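Local atomic coordinates of ornithine carbamoyltransferase (Giardia intestinalis, PDB entry 3GRF), a protein that probably catalyses transfer of a carbamoyl group between carbamoyl phosphate and ornithine, a reaction that links ornithine with citrulline in the arginine degradation pathway. Residues H134-V139 with M315-F320; C140-I145 with R180-L185; E112-M117 with A128-G133; V191-P194 with F199-I202. One frame throughout, in Å; residues are numbered along the deposited sequence.

Contact 1: H134-V139 with M315-F320; sequences HPLQMV and MAVLDF
Leu-136 and Val-317 are the nearest CA pair of the two segments, 7.5 Å apart: the first turn of helix 135-151 lies beside the C-terminal part of helix 303-322, with no hydrogen bond between the two segments. Val-317 does the work on its side by dividing its two methyls. CG2 runs into CG2 of Val-139, and at 3.6 Å this is the tightest touch across the contact. CG1, which the first torsion of Val-317 (173°) sets anti to the backbone N, turns instead to CD2 of Leu-136 at 4.1 Å. Leu-136 and Val-139 are three residues apart on one helix, so the fork of Val-317 fits against two branched side chains from successive parts of a single turn. Helix 135-151 belongs by sequence to the carbamoyl phosphate half of the chain and helix 303-322 to the ornithine half; in the transcarbamoylase fold such helices join the two domains, and between these two segments the touch is hydrocarbon only. The turn itself is held by ordinary helical bonds, among them Val-139 N to Pro-135 O at 3.0 Å. Leu-136 starts with CG beside its backbone N, and from there its two methyls part company: CD2 goes to Val-317, while CD1 packs on Ala-128. All three touching residues are buried. Val-317 also packs on Leu-10, and two residues further on Asp-319 makes salt bridges with Arg-27 and Arg-41, while Ala-316 packs on Ala-28 of helix 18-33.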
loop_
_atom_site.group_PDB
_atom_site.type_symbol
_atom_site.label_atom_id
_atom_site.label_comp_id
_atom_site.label_asym_id
_atom_site.label_seq_id
_atom_site.Cartn_x
_atom_site.Cartn_y
_atom_site.Cartn_z
ATOM N N HIS A 134 4.745 12.955 20.230
ATOM C CA HIS A 134 3.687 12.342 19.429
ATOM C C HIS A 134 2.673 13.399 19.017
ATOM O O HIS A 134 1.525 13.359 19.462
ATOM C CB HIS A 134 2.978 11.204 20.203
ATOM C CG HIS A 134 2.191 10.278 19.320
ATOM N ND1 HIS A 134 1.413 9.241 19.807
ATOM C CD2 HIS A 134 2.037 10.265 17.976
ATOM C CE1 HIS A 134 0.827 8.627 18.797
ATOM N NE2 HIS A 134 1.199 9.223 17.677
ATOM N N PRO A 135 3.104 14.339 18.157
ATOM C CA PRO A 135 2.379 15.563 17.842
ATOM C C PRO A 135 1.104 15.332 17.064
ATOM O O PRO A 135 0.189 16.162 17.149
ATOM C CB PRO A 135 3.390 16.393 17.033
ATOM C CG PRO A 135 4.423 15.388 16.503
ATOM C CD PRO A 135 4.402 14.232 17.454
ATOM N N LEU A 136 1.041 14.238 16.295
ATOM C CA LEU A 136 -0.197 13.843 15.591
ATOM C C LEU A 136 -1.310 13.489 16.565
ATOM O O LEU A 136 -2.490 13.802 16.357
ATOM C CB LEU A 136 0.071 12.651 14.665
ATOM C CG LEU A 136 0.937 12.893 13.423
ATOM C CD1 LEU A 136 1.331 11.533 12.759
ATOM C CD2 LEU A 136 0.198 13.771 12.477
ATOM N N GLN A 137 -0.921 12.817 17.641
ATOM C CA GLN A 137 -1.809 12.521 18.760
ATOM C C GLN A 137 -2.157 13.831 19.447
ATOM O O GLN A 137 -3.274 13.989 19.910
ATOM C CB GLN A 137 -1.081 11.599 19.778
ATOM C CG GLN A 137 -1.980 10.996 20.925
ATOM C CD GLN A 137 -3.094 10.086 20.406
ATOM O OE1 GLN A 137 -2.819 9.087 19.814
ATOM N NE2 GLN A 137 -4.351 10.486 20.573
ATOM N N MET A 138 -1.205 14.774 19.538
ATOM C CA MET A 138 -1.482 15.996 20.310
ATOM C C MET A 138 -2.564 16.789 19.617
ATOM O O MET A 138 -3.526 17.167 20.256
ATOM C CB MET A 138 -0.237 16.878 20.578
ATOM C CG MET A 138 0.788 16.243 21.488
ATOM S SD MET A 138 0.174 15.656 23.097
ATOM C CE MET A 138 -0.315 13.998 22.709
ATOM N N VAL A 139 -2.451 16.987 18.315
ATOM C CA VAL A 139 -3.529 17.706 17.597
ATOM C C VAL A 139 -4.883 16.964 17.751
ATOM O O VAL A 139 -5.944 17.595 17.808
ATOM C CB VAL A 139 -3.250 17.848 16.100
ATOM C CG1 VAL A 139 -4.342 18.751 15.427
ATOM C CG2 VAL A 139 -1.868 18.398 15.881
ATOM N N MET A 315 -5.402 15.025 8.839
ATOM C CA MET A 315 -5.663 15.721 7.581
ATOM C C MET A 315 -5.226 17.175 7.729
ATOM O O MET A 315 -4.773 17.796 6.763
ATOM C CB MET A 315 -7.158 15.708 7.215
ATOM C CG MET A 315 -7.833 14.340 7.072
ATOM S SD MET A 315 -9.632 14.400 6.840
ATOM C CE MET A 315 -10.144 15.652 8.001
ATOM N N ALA A 316 -5.425 17.730 8.924
ATOM C CA ALA A 316 -5.098 19.129 9.209
ATOM C C ALA A 316 -3.616 19.303 9.219
ATOM O O ALA A 316 -3.069 20.218 8.632
ATOM C CB ALA A 316 -5.695 19.572 10.549
ATOM N N VAL A 317 -2.908 18.440 9.938
ATOM C CA VAL A 317 -1.472 18.565 9.959
ATOM C C VAL A 317 -0.776 18.408 8.602
ATOM O O VAL A 317 0.100 19.208 8.254
ATOM C CB VAL A 317 -0.885 17.522 10.925
ATOM C CG1 VAL A 317 0.591 17.550 10.822
ATOM C CG2 VAL A 317 -1.384 17.822 12.352
ATOM N N LEU A 318 -1.160 17.377 7.844
ATOM C CA LEU A 318 -0.637 17.123 6.492
ATOM C C LEU A 318 -0.961 18.314 5.600
ATOM O O LEU A 318 -0.115 18.840 4.963
ATOM C CB LEU A 318 -1.220 15.818 5.921
ATOM C CG LEU A 318 -0.741 14.559 6.713
ATOM C CD1 LEU A 318 -1.507 13.279 6.400
ATOM C CD2 LEU A 318 0.763 14.320 6.502
ATOM N N ASP A 319 -2.198 18.753 5.594
ATOM C CA ASP A 319 -2.588 19.886 4.771
ATOM C C ASP A 319 -1.721 21.093 5.022
ATOM O O ASP A 319 -1.166 21.683 4.098
ATOM C CB ASP A 319 -4.048 20.255 5.041
ATOM C CG ASP A 319 -4.514 21.376 4.146
ATOM O OD1 ASP A 319 -4.676 21.094 2.943
ATOM O OD2 ASP A 319 -4.673 22.526 4.632
ATOM N N PHE A 320 -1.607 21.454 6.289
ATOM C CA PHE A 320 -0.803 22.569 6.714
ATOM C C PHE A 320 0.651 22.433 6.309
ATOM O O PHE A 320 1.234 23.387 5.856
ATOM C CB PHE A 320 -0.907 22.674 8.229
ATOM C CG PHE A 320 -0.297 23.909 8.811
ATOM C CD1 PHE A 320 -0.844 25.153 8.552
ATOM C CD2 PHE A 320 0.773 23.815 9.681
ATOM C CE1 PHE A 320 -0.315 26.279 9.139
ATOM C CE2 PHE A 320 1.304 24.938 10.264
ATOM C CZ PHE A 320 0.754 26.169 9.991
#

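Contact 2: C140-I145 with R180-L185; sequences CDFMTI and RGCALL
Phe-142 reaches from helix 135-151 toward helix 173-185 and meets three residues there with different parts of one ring. The axes of the short segments 140-145 and 180-185 stay 11.3 Å apart and cross at -53°, so the ring has to span the interval. Its first torsion of -63° puts CG anti to the carbonyl carbon, and the far end of the ring then comes down on main chain: CE1 lies 3.6 Å from CA of Gly-181, and CZ 3.7 Å from N of Cys-182, both at an oblique angle to the ring. The ring occupies the place toward which a CB on Gly-181 would point, so this close approach depends on the bare CA. Leu-185, one helical turn further on, lays its CD1 over one face of the ring in a CH-pi contact, 4.1 Å from the centroid and 28° off the normal. That methyl sits toward the root of the ring, nearest CG at 3.7 Å. Helix 173-185 is the connection of a beta-alpha-beta crossover between the adjacent parallel strands 164-167 and 188-192, and Phe-142 comes to it from the helix of the preceding sequence family. Cys-182, whose SG is 4.4 Å from Phe-142 CE2, forms a disulfide with Cys-189 on the second of those strands. Beyond the two segments, Phe-142 also packs on Ile-25 of helix 18-33, and Leu-185 on Phe-159.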
loop_
_atom_site.group_PDB
_atom_site.type_symbol
_atom_site.label_atom_id
_atom_site.label_comp_id
_atom_site.label_asym_id
_atom_site.label_seq_id
_atom_site.Cartn_x
_atom_site.Cartn_y
_atom_site.Cartn_z
ATOM N N CYS A 140 -4.821 15.631 17.849
ATOM C CA CYS A 140 -5.990 14.773 18.018
ATOM C C CYS A 140 -6.683 15.049 19.315
ATOM O O CYS A 140 -7.865 15.350 19.364
ATOM C CB CYS A 140 -5.555 13.307 18.035
ATOM S SG CYS A 140 -7.000 12.224 18.191
ATOM N N ASP A 141 -5.924 14.926 20.392
ATOM C CA ASP A 141 -6.430 15.087 21.759
ATOM C C ASP A 141 -6.953 16.479 22.101
ATOM O O ASP A 141 -8.063 16.630 22.592
ATOM C CB ASP A 141 -5.320 14.689 22.704
ATOM C CG ASP A 141 -4.947 13.223 22.558
ATOM O OD1 ASP A 141 -3.844 12.806 22.995
ATOM O OD2 ASP A 141 -5.779 12.492 22.003
ATOM N N PHE A 142 -6.192 17.518 21.789
ATOM C CA PHE A 142 -6.710 18.856 22.071
ATOM C C PHE A 142 -7.914 19.218 21.210
ATOM O O PHE A 142 -8.851 19.858 21.676
ATOM C CB PHE A 142 -5.593 19.888 22.015
ATOM C CG PHE A 142 -4.555 19.653 23.047
ATOM C CD1 PHE A 142 -3.308 19.126 22.692
ATOM C CD2 PHE A 142 -4.836 19.886 24.397
ATOM C CE1 PHE A 142 -2.357 18.900 23.642
ATOM C CE2 PHE A 142 -3.848 19.664 25.380
ATOM C CZ PHE A 142 -2.622 19.160 24.980
ATOM N N MET A 143 -7.914 18.755 19.972
ATOM C CA MET A 143 -9.124 18.799 19.155
ATOM C C MET A 143 -10.336 18.098 19.804
ATOM O O MET A 143 -11.455 18.625 19.785
ATOM C CB MET A 143 -8.838 18.225 17.795
ATOM C CG MET A 143 -10.092 18.134 16.877
ATOM S SD MET A 143 -10.023 16.662 15.744
ATOM C CE MET A 143 -11.655 16.813 15.036
ATOM N N THR A 144 -10.116 16.918 20.372
ATOM C CA THR A 144 -11.156 16.154 21.056
ATOM C C THR A 144 -11.639 16.907 22.289
ATOM O O THR A 144 -12.846 16.967 22.554
ATOM C CB THR A 144 -10.622 14.731 21.474
ATOM O OG1 THR A 144 -10.202 14.009 20.304
ATOM C CG2 THR A 144 -11.690 13.940 22.261
ATOM N N ILE A 145 -10.697 17.479 23.049
ATOM C CA ILE A 145 -11.059 18.278 24.215
ATOM C C ILE A 145 -11.927 19.484 23.748
ATOM O O ILE A 145 -13.010 19.694 24.288
ATOM C CB ILE A 145 -9.801 18.726 25.024
ATOM C CG1 ILE A 145 -9.202 17.525 25.772
ATOM C CG2 ILE A 145 -10.096 19.868 26.039
ATOM C CD1 ILE A 145 -7.697 17.717 26.187
ATOM N N ARG A 180 3.661 19.927 26.755
ATOM C CA ARG A 180 3.911 20.977 25.737
ATOM C C ARG A 180 2.619 21.566 25.148
ATOM O O ARG A 180 2.550 22.778 24.929
ATOM C CB ARG A 180 4.818 20.479 24.595
ATOM C CG ARG A 180 6.298 20.111 24.965
ATOM C CD ARG A 180 6.957 19.321 23.820
ATOM N NE ARG A 180 8.176 18.567 24.246
ATOM C CZ ARG A 180 8.415 17.279 23.981
ATOM N NH1 ARG A 180 7.528 16.551 23.321
ATOM N NH2 ARG A 180 9.536 16.693 24.400
ATOM N N GLY A 181 1.631 20.718 24.820
ATOM C CA GLY A 181 0.360 21.211 24.246
ATOM C C GLY A 181 -0.341 22.132 25.238
ATOM O O GLY A 181 -0.787 23.214 24.881
ATOM N N CYS A 182 -0.414 21.701 26.495
ATOM C CA CYS A 182 -1.013 22.469 27.570
ATOM C C CYS A 182 -0.272 23.802 27.716
ATOM O O CYS A 182 -0.886 24.832 27.812
ATOM C CB CYS A 182 -0.876 21.742 28.912
ATOM S SG CYS A 182 -1.966 20.400 29.294
ATOM N N ALA A 183 1.045 23.776 27.823
ATOM C CA ALA A 183 1.799 25.017 27.983
ATOM C C ALA A 183 1.457 26.004 26.870
ATOM O O ALA A 183 1.279 27.182 27.131
ATOM C CB ALA A 183 3.237 24.717 27.933
ATOM N N LEU A 184 1.436 25.486 25.633
ATOM C CA LEU A 184 1.172 26.209 24.379
ATOM C C LEU A 184 -0.222 26.834 24.415
ATOM O O LEU A 184 -0.413 27.976 24.011
ATOM C CB LEU A 184 1.263 25.214 23.171
ATOM C CG LEU A 184 2.196 25.473 21.972
ATOM C CD1 LEU A 184 3.364 26.369 22.356
ATOM C CD2 LEU A 184 2.712 24.158 21.408
ATOM N N LEU A 185 -1.176 26.031 24.923
ATOM C CA LEU A 185 -2.582 26.435 24.956
ATOM C C LEU A 185 -2.995 27.171 26.243
ATOM O O LEU A 185 -4.087 27.724 26.309
ATOM C CB LEU A 185 -3.517 25.228 24.645
ATOM C CG LEU A 185 -3.415 24.709 23.193
ATOM C CD1 LEU A 185 -4.112 23.369 23.110
ATOM C CD2 LEU A 185 -4.102 25.673 22.130
#

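Contact 3: E112-M117 with A128-G133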
loop_
_atom_site.group_PDB
_atom_site.type_symbol
_atom_site.label_atom_id
_atom_site.label_comp_id
_atom_site.label_asym_id
_atom_site.label_seq_id
_atom_site.Cartn_x
_atom_site.Cartn_y
_atom_site.Cartn_z
ATOM N N GLU A 112 16.607 10.290 17.680
ATOM C CA GLU A 112 17.919 10.413 16.984
ATOM C C GLU A 112 17.825 10.182 15.476
ATOM O O GLU A 112 18.165 11.069 14.664
ATOM C CB GLU A 112 18.942 9.410 17.572
ATOM C CG GLU A 112 19.050 9.378 19.122
ATOM C CD GLU A 112 18.984 10.768 19.773
ATOM O OE1 GLU A 112 18.560 10.854 20.948
ATOM O OE2 GLU A 112 19.347 11.768 19.106
ATOM N N MET A 113 17.333 8.996 15.127
ATOM C CA MET A 113 16.977 8.607 13.760
ATOM C C MET A 113 15.971 9.555 13.111
ATOM O O MET A 113 16.070 9.862 11.924
ATOM C CB MET A 113 16.402 7.204 13.790
ATOM C CG MET A 113 16.960 6.364 14.937
ATOM S SD MET A 113 16.088 4.820 15.241
ATOM C CE MET A 113 16.412 3.907 13.730
ATOM N N MET A 114 15.018 10.019 13.907
ATOM C CA MET A 114 14.009 10.968 13.453
ATOM C C MET A 114 14.605 12.323 13.122
ATOM O O MET A 114 14.251 12.938 12.093
ATOM C CB MET A 114 12.905 11.101 14.516
ATOM C CG MET A 114 11.726 11.949 14.079
ATOM S SD MET A 114 10.790 11.102 12.807
ATOM C CE MET A 114 10.668 12.356 11.540
ATOM N N ARG A 115 15.477 12.798 14.009
ATOM C CA ARG A 115 16.221 14.051 13.843
ATOM C C ARG A 115 17.227 14.016 12.715
ATOM O O ARG A 115 17.399 15.013 12.020
ATOM C CB ARG A 115 17.004 14.386 15.107
ATOM C CG ARG A 115 16.270 15.304 16.059
ATOM C CD ARG A 115 16.668 14.944 17.478
ATOM N NE ARG A 115 15.854 15.606 18.498
ATOM C CZ ARG A 115 16.096 15.541 19.806
ATOM N NH1 ARG A 115 17.132 14.843 20.260
ATOM N NH2 ARG A 115 15.299 16.174 20.665
ATOM N N GLU A 116 17.921 12.882 12.588
ATOM C CA GLU A 116 18.858 12.612 11.505
ATOM C C GLU A 116 18.141 12.711 10.151
ATOM O O GLU A 116 18.547 13.486 9.265
ATOM C CB GLU A 116 19.520 11.241 11.804
ATOM C CG GLU A 116 20.341 10.479 10.728
ATOM C CD GLU A 116 21.461 11.267 10.079
ATOM O OE1 GLU A 116 22.502 10.654 9.771
ATOM O OE2 GLU A 116 21.296 12.478 9.829
ATOM N N MET A 117 17.026 11.989 10.018
ATOM C CA MET A 117 16.241 12.003 8.782
ATOM C C MET A 117 15.766 13.401 8.446
ATOM O O MET A 117 16.008 13.902 7.347
ATOM C CB MET A 117 15.030 11.088 8.899
ATOM C CG MET A 117 14.246 10.988 7.602
ATOM S SD MET A 117 12.628 10.205 7.854
ATOM C CE MET A 117 13.178 8.503 7.932
ATOM N N ALA A 128 5.773 10.502 13.824
ATOM C CA ALA A 128 4.517 9.756 13.987
ATOM C C ALA A 128 4.585 8.900 15.254
ATOM O O ALA A 128 3.723 8.070 15.507
ATOM C CB ALA A 128 4.261 8.881 12.740
ATOM N N LEU A 129 5.669 9.076 16.013
ATOM C CA LEU A 129 5.790 8.651 17.406
ATOM C C LEU A 129 7.244 8.254 17.598
ATOM O O LEU A 129 7.783 7.486 16.809
ATOM C CB LEU A 129 4.868 7.474 17.778
ATOM C CG LEU A 129 5.017 6.836 19.186
ATOM C CD1 LEU A 129 4.928 7.851 20.322
ATOM C CD2 LEU A 129 3.970 5.762 19.403
ATOM N N ASP A 130 7.890 8.799 18.628
ATOM C CA ASP A 130 9.223 8.340 19.027
ATOM C C ASP A 130 9.307 8.477 20.525
ATOM O O ASP A 130 8.291 8.754 21.151
ATOM C CB ASP A 130 10.341 9.099 18.279
ATOM C CG ASP A 130 10.445 10.590 18.651
ATOM O OD1 ASP A 130 9.607 11.149 19.397
ATOM O OD2 ASP A 130 11.412 11.206 18.172
ATOM N N ASP A 131 10.501 8.322 21.099
ATOM C CA ASP A 131 10.680 8.397 22.560
ATOM C C ASP A 131 10.650 9.805 23.157
ATOM O O ASP A 131 10.906 9.973 24.347
ATOM C CB ASP A 131 11.922 7.626 23.018
ATOM C CG ASP A 131 13.217 8.136 22.405
ATOM O OD1 ASP A 131 14.253 7.515 22.743
ATOM O OD2 ASP A 131 13.205 9.119 21.612
ATOM N N PHE A 132 10.316 10.807 22.342
ATOM C CA PHE A 132 10.348 12.211 22.796
ATOM C C PHE A 132 9.041 12.997 22.534
ATOM O O PHE A 132 8.752 13.964 23.244
ATOM C CB PHE A 132 11.552 12.934 22.179
ATOM C CG PHE A 132 11.989 14.172 22.925
ATOM C CD1 PHE A 132 12.293 14.118 24.274
ATOM C CD2 PHE A 132 12.145 15.392 22.247
ATOM C CE1 PHE A 132 12.704 15.261 24.960
ATOM C CE2 PHE A 132 12.566 16.543 22.913
ATOM C CZ PHE A 132 12.856 16.465 24.280
ATOM N N GLY A 133 8.255 12.582 21.538
ATOM C CA GLY A 133 6.925 13.174 21.297
ATOM C C GLY A 133 5.909 12.358 20.505
ATOM O O GLY A 133 6.173 11.229 20.133
#
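Arg-115 and Phe-132 meet where helix 111-120 passes the loop that leads into helix 135-151. NH2 of Arg-115 stands 3.6 Å from both CD2 and CE2 of Phe-132, approaching that side of the ring obliquely, with the guanidinium and ring planes 68° apart. The arginine gets there by leaving the staggered positions at its first two torsions, then running out extended. Its NH1 is 4.0 Å from OE2 of Glu-112, a long salt bridge that may help steer the guanidinium. Phe-132 holds CG anti to its own backbone N, which carries the ring out to the arginine.

Deeper in, the side chains of Met-114 and Asp-130 lie nearly perpendicular. OD2 of Asp-130 rests 4.0 Å from CB of Met-114, whose chain bends at the second and third torsions so that SD and CE turn from the loop. Asp-130 adopts the crowded position, CG between the backbone N and the carbonyl carbon at 67°, and this folds the carboxylate back over its own loop. There OD1 takes two backbone N-H groups: Phe-132 N at 3.0 Å, from well above the carboxylate plane, and Gly-133 N at 2.9 Å, nearly in line with the CG-OD1 bond. The first makes an Asx turn. Helix 111-120 itself is the crossover between the neighbouring parallel strands 103-107 and 125-127.

Phe-132 also makes a cation-pi contact with Arg-180, whose NH1 donates a hydrogen bond to O of Phe-132. No hydrogen bond joins the two segments, though Lys-111 N binds Asp-131 OD2 next door; Asp-130 OD1 holds the turn at 130-133 from within.

Contact 4: V191-P194 with F199-I202; sequences VCCP and FKPI
Val-191 at the end of strand 188-192, with Cys-193 and Pro-194 just beyond it, forms an uneven surface against which Phe-199, Lys-200 and Pro-201 are fitted. The first bump is CG1 of Val-191, which meets CG of Pro-201 at 3.8 Å, the two side chains running antiparallel past one another. Next to it, SG of Cys-193, swung between its backbone N and carbonyl carbon at 56°, wedges into the angle between two residues: it lies 3.9 Å from CA of Lys-200 and 4.0 Å from CD of Pro-201. Its CB closes on O of Phe-199 at 3.3 Å. The ring of Pro-194 then sets its CD against CB of Phe-199, 3.8 Å away, the two side chains at about a right angle. CG of Lys-200 packs by O of Pro-194, while NZ goes on to a salt bridge with Asp-195. This is the turn after a Rossmann-like strand, doubling back before helix 203-216. Strand 188-192 bonds to strands 221-225 and 164-167; Met-179 of helix 173-185 touches Val-191 and Pro-201, and Val-259 of helix 256-260 touches Pro-194 and Phe-199.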
loop_
_atom_site.group_PDB
_atom_site.type_symbol
_atom_site.label_atom_id
_atom_site.label_comp_id
_atom_site.label_asym_id
_atom_site.label_seq_id
_atom_site.Cartn_x
_atom_site.Cartn_y
_atom_site.Cartn_z
ATOM N N VAL A 191 0.730 16.782 36.420
ATOM C CA VAL A 191 1.303 15.493 36.079
ATOM C C VAL A 191 1.355 14.620 37.307
ATOM O O VAL A 191 2.031 14.957 38.291
ATOM C CB VAL A 191 2.685 15.619 35.445
ATOM C CG1 VAL A 191 3.213 14.238 35.115
ATOM C CG2 VAL A 191 2.625 16.533 34.182
ATOM N N CYS A 192 0.537 13.561 37.277
ATOM C CA CYS A 192 0.372 12.711 38.479
ATOM C C CYS A 192 1.188 11.448 38.358
ATOM O O CYS A 192 0.810 10.499 37.695
ATOM C CB CYS A 192 -1.125 12.458 38.709
ATOM S SG CYS A 192 -2.125 13.975 38.876
ATOM N N CYS A 193 2.320 11.440 39.009
ATOM C CA CYS A 193 3.226 10.323 38.787
ATOM C C CYS A 193 3.815 9.843 40.104
ATOM O O CYS A 193 3.739 10.543 41.103
ATOM C CB CYS A 193 4.341 10.717 37.831
ATOM S SG CYS A 193 5.294 12.161 38.368
ATOM N N PRO A 194 4.407 8.634 40.091
ATOM C CA PRO A 194 5.124 8.144 41.256
ATOM C C PRO A 194 6.344 8.999 41.567
ATOM O O PRO A 194 7.171 9.291 40.694
ATOM C CB PRO A 194 5.547 6.736 40.839
ATOM C CG PRO A 194 4.637 6.348 39.692
ATOM C CD PRO A 194 4.388 7.638 38.989
ATOM N N PHE A 199 9.990 7.671 36.722
ATOM C CA PHE A 199 8.583 7.753 36.363
ATOM C C PHE A 199 8.108 9.203 36.351
ATOM O O PHE A 199 6.921 9.440 36.212
ATOM C CB PHE A 199 7.717 6.882 37.306
ATOM C CG PHE A 199 8.078 5.385 37.265
ATOM C CD1 PHE A 199 9.142 4.890 38.002
ATOM C CD2 PHE A 199 7.364 4.498 36.455
ATOM C CE1 PHE A 199 9.506 3.527 37.938
ATOM C CE2 PHE A 199 7.711 3.150 36.391
ATOM C CZ PHE A 199 8.780 2.667 37.158
ATOM N N LYS A 200 9.030 10.157 36.494
ATOM C CA LYS A 200 8.673 11.577 36.489
ATOM C C LYS A 200 9.056 12.193 35.152
ATOM O O LYS A 200 9.961 11.717 34.512
ATOM C CB LYS A 200 9.435 12.342 37.576
ATOM C CG LYS A 200 9.272 11.854 38.995
ATOM C CD LYS A 200 10.214 12.652 39.868
ATOM C CE LYS A 200 9.955 12.342 41.289
ATOM N NZ LYS A 200 10.400 13.438 42.195
ATOM N N PRO A 201 8.414 13.313 34.761
ATOM C CA PRO A 201 8.882 14.026 33.571
ATOM C C PRO A 201 10.340 14.424 33.696
ATOM O O PRO A 201 10.842 14.634 34.789
ATOM C CB PRO A 201 8.032 15.288 33.553
ATOM C CG PRO A 201 6.885 15.017 34.397
ATOM C CD PRO A 201 7.284 13.988 35.407
ATOM N N ILE A 202 11.019 14.549 32.579
ATOM C CA ILE A 202 12.431 14.914 32.603
ATOM C C ILE A 202 12.557 16.443 32.782
ATOM O O ILE A 202 11.713 17.178 32.263
ATOM C CB ILE A 202 13.099 14.308 31.331
ATOM C CG1 ILE A 202 14.247 13.403 31.724
ATOM C CG2 ILE A 202 13.413 15.303 30.269
ATOM C CD1 ILE A 202 13.750 12.148 32.349
#

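Following the chain from its N terminus, contact 3 closes first, a short loop taking helix 111-120 through strand 125-127 to the segment that precedes helix 135-151. That helix then opens contact 1, which shuts only at helix 303-322, near the C terminus. Inside this long loop lie contact 2, between helices 135-151 and 173-185, and contact 4, a short return after strand 188-192; these two follow in series, and none of the four cross. Contacts 1 and 2 draw on successive parts of helix 135-151, joining the two sequence families, whereas contacts 3 and 4 each stay within one. Contact 3 touches contacts 1 and 2; contact 4 touches none of the others, its nearest atoms about 5 Å from those of contact 3.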